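Local coordinates for HTH cro/C1-type domain-containing protein (Pseudomonas aeruginosa, PDB 4O8B) that probably activates transcription by binding promoter DNA, and controls bacterial motility and biofilm formation through modulation of the small RNA rsmZ, at residues L6-I11 with M61-C66; S16-G21 with F29-R34. All blocks are in the same frame, centred on the assembly; numbering follows the deposited sequence.

Interaction 1 (L6-I11 with M61-C66); sequences LKAARI and MAYLYC
Leu64 reaches the flank of helix 3-13 with one methyl branch, which lies over the backbone at Leu6: CD2 of Leu64 is 3.7 Å from CA of Leu6. The two leucine side chains meet less closely, at 4.4 Å between Leu6 CD1 and Leu64 CD2. The same Leu64 CD2 also lies 4.1 Å from CB of Ala9, one turn further along, so a single methyl bridges two residues of one helix face. In Leu64, CG stands beside the backbone N and anti to the carbonyl carbon (chi1 -58°), which carries the branch point toward the helix.

Tyr63 works through its rim. CG is anti to the backbone N (chi1 174°), and the ring beyond it meets the alanines with its edge: Ala9 CB sits near the ring plane, 4.0 Å from CE2 of Tyr63, and the phenol oxygen OH comes within 3.5 Å of CB of Ala8. The ring also touches Ala72 and Leu76 of helix 69-79, while Leu57 of helix 47-57 packs on both Leu6 and Ala9. Nearby, Tyr65 stacks on Tyr65 of the second subunit.

Since no hydrogen bond crosses between 6-11 and 61-66, their cohesion is apolar and depends on shape. Small alanines admit the tyrosine edge, and this packing joins the first helix of the helix-turn-helix domain to the linker that leads into helix 69-79.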
loop_
_atom_site.group_PDB
_atom_site.type_symbol
_atom_site.label_atom_id
_atom_site.label_comp_id
_atom_site.label_asym_id
_atom_site.label_seq_id
_atom_site.Cartn_x
_atom_site.Cartn_y
_atom_site.Cartn_z
ATOM N N LEU A 6 4.316 5.619 8.931
ATOM C CA LEU A 6 3.971 5.108 10.252
ATOM C C LEU A 6 3.921 6.253 11.258
ATOM O O LEU A 6 3.030 6.319 12.099
ATOM C CB LEU A 6 4.996 4.063 10.698
ATOM C CG LEU A 6 4.795 3.443 12.089
ATOM C CD1 LEU A 6 3.550 2.562 12.098
ATOM C CD2 LEU A 6 6.022 2.628 12.451
ATOM N N LYS A 7 4.887 7.164 11.164
ATOM C CA LYS A 7 4.949 8.307 12.061
ATOM C C LYS A 7 3.803 9.264 11.750
ATOM O O LYS A 7 3.125 9.759 12.660
ATOM C CB LYS A 7 6.289 9.040 11.902
ATOM C CG LYS A 7 6.579 10.046 13.014
ATOM C CD LYS A 7 7.880 10.803 12.762
ATOM C CE LYS A 7 9.094 9.884 12.801
ATOM N NZ LYS A 7 9.329 9.316 14.163
ATOM N N ALA A 8 3.588 9.520 10.463
ATOM C CA ALA A 8 2.525 10.417 10.018
ATOM C C ALA A 8 1.160 9.884 10.432
ATOM O O ALA A 8 0.252 10.654 10.739
ATOM C CB ALA A 8 2.589 10.580 8.508
ATOM N N ALA A 9 1.019 8.556 10.435
ATOM C CA ALA A 9 -0.237 7.920 10.799
ATOM C C ALA A 9 -0.441 7.925 12.309
ATOM O O ALA A 9 -1.579 7.883 12.786
ATOM C CB ALA A 9 -0.263 6.495 10.271
ATOM N N ARG A 10 0.658 7.969 13.066
ATOM C CA ARG A 10 0.583 7.988 14.516
ATOM C C ARG A 10 0.273 9.386 15.019
ATOM O O ARG A 10 -0.373 9.553 16.059
ATOM C CB ARG A 10 1.896 7.482 15.121
ATOM C CG ARG A 10 2.016 7.724 16.618
ATOM C CD ARG A 10 3.204 6.985 17.217
ATOM N NE ARG A 10 4.492 7.572 16.839
ATOM C CZ ARG A 10 4.893 8.792 17.200
ATOM N NH1 ARG A 10 4.109 9.567 17.943
ATOM N NH2 ARG A 10 6.084 9.234 16.816
ATOM N N ILE A 11 0.738 10.390 14.289
ATOM C CA ILE A 11 0.497 11.778 14.660
ATOM C C ILE A 11 -0.948 12.158 14.360
ATOM O O ILE A 11 -1.592 12.854 15.142
ATOM C CB ILE A 11 1.436 12.743 13.896
ATOM C CG1 ILE A 11 2.879 12.542 14.354
ATOM C CG2 ILE A 11 0.998 14.183 14.123
ATOM C CD1 ILE A 11 3.881 13.412 13.619
ATOM N N MET A 61 -3.535 -0.425 5.261
ATOM C CA MET A 61 -2.192 -0.989 5.312
ATOM C C MET A 61 -1.362 -0.460 4.152
ATOM O O MET A 61 -0.163 -0.207 4.295
ATOM C CB MET A 61 -2.258 -2.519 5.242
ATOM C CG MET A 61 -0.938 -3.170 4.863
ATOM S SD MET A 61 -1.066 -4.955 4.703
ATOM C CE MET A 61 -0.800 -5.466 6.384
ATOM N N ALA A 62 -2.014 -0.293 3.000
ATOM C CA ALA A 62 -1.344 0.201 1.806
ATOM C C ALA A 62 -0.654 1.542 2.049
ATOM O O ALA A 62 0.447 1.776 1.556
ATOM C CB ALA A 62 -2.352 0.335 0.668
ATOM N N TYR A 63 -1.311 2.415 2.808
ATOM C CA TYR A 63 -0.760 3.726 3.112
ATOM C C TYR A 63 0.640 3.612 3.716
ATOM O O TYR A 63 1.564 4.325 3.312
ATOM C CB TYR A 63 -1.668 4.472 4.090
ATOM C CG TYR A 63 -1.101 5.788 4.569
ATOM C CD1 TYR A 63 -0.939 6.858 3.691
ATOM C CD2 TYR A 63 -0.662 5.943 5.888
ATOM C CE1 TYR A 63 -0.393 8.072 4.125
ATOM C CE2 TYR A 63 -0.117 7.146 6.331
ATOM C CZ TYR A 63 0.033 8.197 5.437
ATOM O OH TYR A 63 0.579 9.383 5.863
ATOM N N LEU A 64 0.778 2.717 4.687
ATOM C CA LEU A 64 2.058 2.505 5.365
ATOM C C LEU A 64 3.122 1.947 4.426
ATOM O O LEU A 64 4.300 1.879 4.778
ATOM C CB LEU A 64 1.855 1.562 6.548
ATOM C CG LEU A 64 0.826 2.044 7.581
ATOM C CD1 LEU A 64 0.458 0.911 8.523
ATOM C CD2 LEU A 64 1.391 3.225 8.349
ATOM N N TYR A 65 2.701 1.563 3.225
ATOM C CA TYR A 65 3.610 1.016 2.217
ATOM C C TYR A 65 3.518 1.813 0.920
ATOM O O TYR A 65 3.797 1.290 -0.159
ATOM C CB TYR A 65 3.272 -0.451 1.939
ATOM C CG TYR A 65 3.737 -1.415 3.006
ATOM C CD1 TYR A 65 5.071 -1.832 3.067
ATOM C CD2 TYR A 65 2.849 -1.904 3.967
ATOM C CE1 TYR A 65 5.502 -2.723 4.044
ATOM C CE2 TYR A 65 3.276 -2.795 4.956
ATOM C CZ TYR A 65 4.602 -3.193 4.990
ATOM O OH TYR A 65 5.020 -4.070 5.965
ATOM N N CYS A 66 3.125 3.078 1.030
ATOM C CA CYS A 66 2.993 3.953 -0.133
ATOM C C CYS A 66 4.093 5.008 -0.172
ATOM O O CYS A 66 3.946 6.087 0.394
ATOM C CB CYS A 66 1.623 4.631 -0.119
ATOM S SG CYS A 66 1.446 5.940 -1.346
#

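Interaction 2 (S16-G21 with F29-R34); sequences SQKQLG and FSASAR
Lys18 and Ser32 bring the two helices closest, their CA atoms only 4.1 Å apart, and their side chains meet at the root: CB of Lys18 is 4.1 Å from CB of Ser32. CG of Lys18, anti to the backbone N (chi1 180°), still touches CB of Ala31; beyond it the extended chain leaves the contact, and the ammonium end leads off.

Ala31 points its methyl at helix 17-22. CB of Ala31 is 3.8 Å from O of Lys18 and 4.2 Å from C of Gly21. Gly21 offers no side chain on the surface facing the methyl, so Ala31 packs directly on main chain there.

Gln17, one residue before Lys18, also packs on Ser32. Its CB rests against CA and CB of Ser32, and its OE1 lies 3.7 Å from O of Ser32, a meeting of two acceptors rather than a bond. The amide is held by its other end, NE2, which donates to Asn36 OD1 and Glu39 OE2 further along helix 28-39.

The start of helix 17-22 is closed by a capping box: Gln19 N donates to Ser16 OG at 3.1 Å with an N-H...O angle of 165°, and Ser16 N returns a bond to a lone pair of Gln19 OE1 at 2.9 Å.

The axes of segments 17-21 and 29-34 approach to 7.3 Å at 104°, which fits the helix-turn-helix motif, in which helix 28-39 is probably the recognition helix. No hydrogen bond joins the segments; Ala31, Ser32 and Gly21 let the backbones come close, with the inner carbons of Gln17 and Lys18 packed on Ala31 and Ser32, and polar bonds fix the helix start and the glutamine tip instead.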
loop_
_atom_site.group_PDB
_atom_site.type_symbol
_atom_site.label_atom_id
_atom_site.label_comp_id
_atom_site.label_asym_id
_atom_site.label_seq_id
_atom_site.Cartn_x
_atom_site.Cartn_y
_atom_site.Cartn_z
ATOM N N SER A 16 1.087 8.559 21.192
ATOM C CA SER A 16 2.490 8.737 21.543
ATOM C C SER A 16 3.157 7.414 21.171
ATOM O O SER A 16 2.494 6.379 21.132
ATOM C CB SER A 16 2.645 8.991 23.048
ATOM O OG SER A 16 2.668 7.772 23.781
ATOM N N GLN A 17 4.452 7.448 20.881
ATOM C CA GLN A 17 5.161 6.230 20.502
ATOM C C GLN A 17 4.883 5.078 21.460
ATOM O O GLN A 17 4.870 3.913 21.053
ATOM C CB GLN A 17 6.674 6.477 20.429
ATOM C CG GLN A 17 7.156 6.961 19.074
ATOM C CD GLN A 17 8.668 7.017 18.991
ATOM O OE1 GLN A 17 9.338 7.350 19.970
ATOM N NE2 GLN A 17 9.213 6.724 17.815
ATOM N N LYS A 18 4.658 5.403 22.737
ATOM C CA LYS A 18 4.377 4.384 23.733
ATOM C C LYS A 18 2.939 3.892 23.617
ATOM O O LYS A 18 2.682 2.694 23.704
ATOM C CB LYS A 18 4.627 4.941 25.137
ATOM C CG LYS A 18 4.355 3.942 26.252
ATOM C CD LYS A 18 4.634 4.551 27.623
ATOM C CE LYS A 18 4.179 3.624 28.739
ATOM N NZ LYS A 18 4.222 4.294 30.071
ATOM N N GLN A 19 2.007 4.815 23.428
ATOM C CA GLN A 19 0.601 4.465 23.296
ATOM C C GLN A 19 0.391 3.509 22.129
ATOM O O GLN A 19 -0.214 2.443 22.286
ATOM C CB GLN A 19 -0.263 5.720 23.104
ATOM C CG GLN A 19 -0.662 6.401 24.400
ATOM C CD GLN A 19 -1.276 7.771 24.162
ATOM O OE1 GLN A 19 -0.776 8.551 23.352
ATOM N NE2 GLN A 19 -2.346 8.082 24.892
ATOM N N LEU A 20 0.883 3.888 20.956
ATOM C CA LEU A 20 0.747 3.038 19.773
ATOM C C LEU A 20 1.414 1.697 20.045
ATOM O O LEU A 20 0.878 0.646 19.726
ATOM C CB LEU A 20 1.384 3.714 18.558
ATOM C CG LEU A 20 1.406 2.924 17.237
ATOM C CD1 LEU A 20 0.079 2.208 17.031
ATOM C CD2 LEU A 20 1.684 3.871 16.079
ATOM N N GLY A 21 2.607 1.759 20.653
ATOM C CA GLY A 21 3.341 0.558 20.964
ATOM C C GLY A 21 2.558 -0.410 21.838
ATOM O O GLY A 21 2.535 -1.615 21.573
ATOM N N PHE A 29 7.601 -0.869 29.265
ATOM C CA PHE A 29 8.991 -0.416 29.357
ATOM C C PHE A 29 9.750 -0.285 28.038
ATOM O O PHE A 29 10.650 0.541 27.926
ATOM C CB PHE A 29 9.765 -1.329 30.314
ATOM C CG PHE A 29 10.367 -2.541 29.653
ATOM C CD1 PHE A 29 11.632 -2.476 29.073
ATOM C CD2 PHE A 29 9.675 -3.752 29.623
ATOM C CE1 PHE A 29 12.197 -3.591 28.461
ATOM C CE2 PHE A 29 10.229 -4.871 29.011
ATOM C CZ PHE A 29 11.496 -4.798 28.431
ATOM N N SER A 30 9.396 -1.086 27.040
ATOM C CA SER A 30 10.095 -1.023 25.758
ATOM C C SER A 30 9.210 -0.615 24.583
ATOM O O SER A 30 9.674 -0.553 23.440
ATOM C CB SER A 30 10.746 -2.375 25.457
ATOM O OG SER A 30 9.781 -3.417 25.410
ATOM N N ALA A 31 7.941 -0.331 24.862
ATOM C CA ALA A 31 6.992 0.067 23.827
ATOM C C ALA A 31 7.528 1.189 22.939
ATOM O O ALA A 31 7.722 1.002 21.736
ATOM C CB ALA A 31 5.679 0.492 24.466
ATOM N N SER A 32 7.769 2.349 23.538
ATOM C CA SER A 32 8.265 3.509 22.799
ATOM C C SER A 32 9.579 3.223 22.079
ATOM O O SER A 32 9.881 3.848 21.055
ATOM C CB SER A 32 8.436 4.705 23.737
ATOM O OG SER A 32 9.478 4.484 24.670
ATOM N N ALA A 33 10.361 2.284 22.608
ATOM C CA ALA A 33 11.637 1.927 21.993
ATOM C C ALA A 33 11.375 1.111 20.730
ATOM O O ALA A 33 11.881 1.432 19.649
ATOM C CB ALA A 33 12.483 1.123 22.970
ATOM N N ARG A 34 10.579 0.053 20.880
ATOM C CA ARG A 34 10.231 -0.822 19.761
ATOM C C ARG A 34 9.666 -0.009 18.597
ATOM O O ARG A 34 10.038 -0.222 17.440
ATOM C CB ARG A 34 9.187 -1.849 20.215
ATOM C CG ARG A 34 9.612 -2.717 21.402
ATOM C CD ARG A 34 10.384 -3.938 20.954
ATOM N NE ARG A 34 9.627 -4.721 19.970
ATOM C CZ ARG A 34 8.528 -5.415 20.240
ATOM N NH1 ARG A 34 8.048 -5.447 21.476
ATOM N NH2 ARG A 34 7.907 -6.075 19.274
#

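Overall arrangement
Both contacts lie within the helix-turn-helix domain, interaction 2 nested in the loop that interaction 1 closes, with centres about 16 Å apart. Interaction 1 is deep, about 3 Å from the centre of the chain, and four of its five touching residues are buried; interaction 2, about 17 Å out, is only partly buried. Neither has a hydrogen bond between its segments, but the first sets leucine and tyrosine against a helix face with two alanines; the second packs inner carbons of Gln17 and Lys18 against Ala31 and Ser32, with Gly21 backbone at Ala31. Arg10 links them: its CD is 3.6 Å from CD2 of Leu20. Glu39 is shared too, pairing with Lys7 and Arg10 while accepting from Gln17. The second subunit comes near interaction 1 alone.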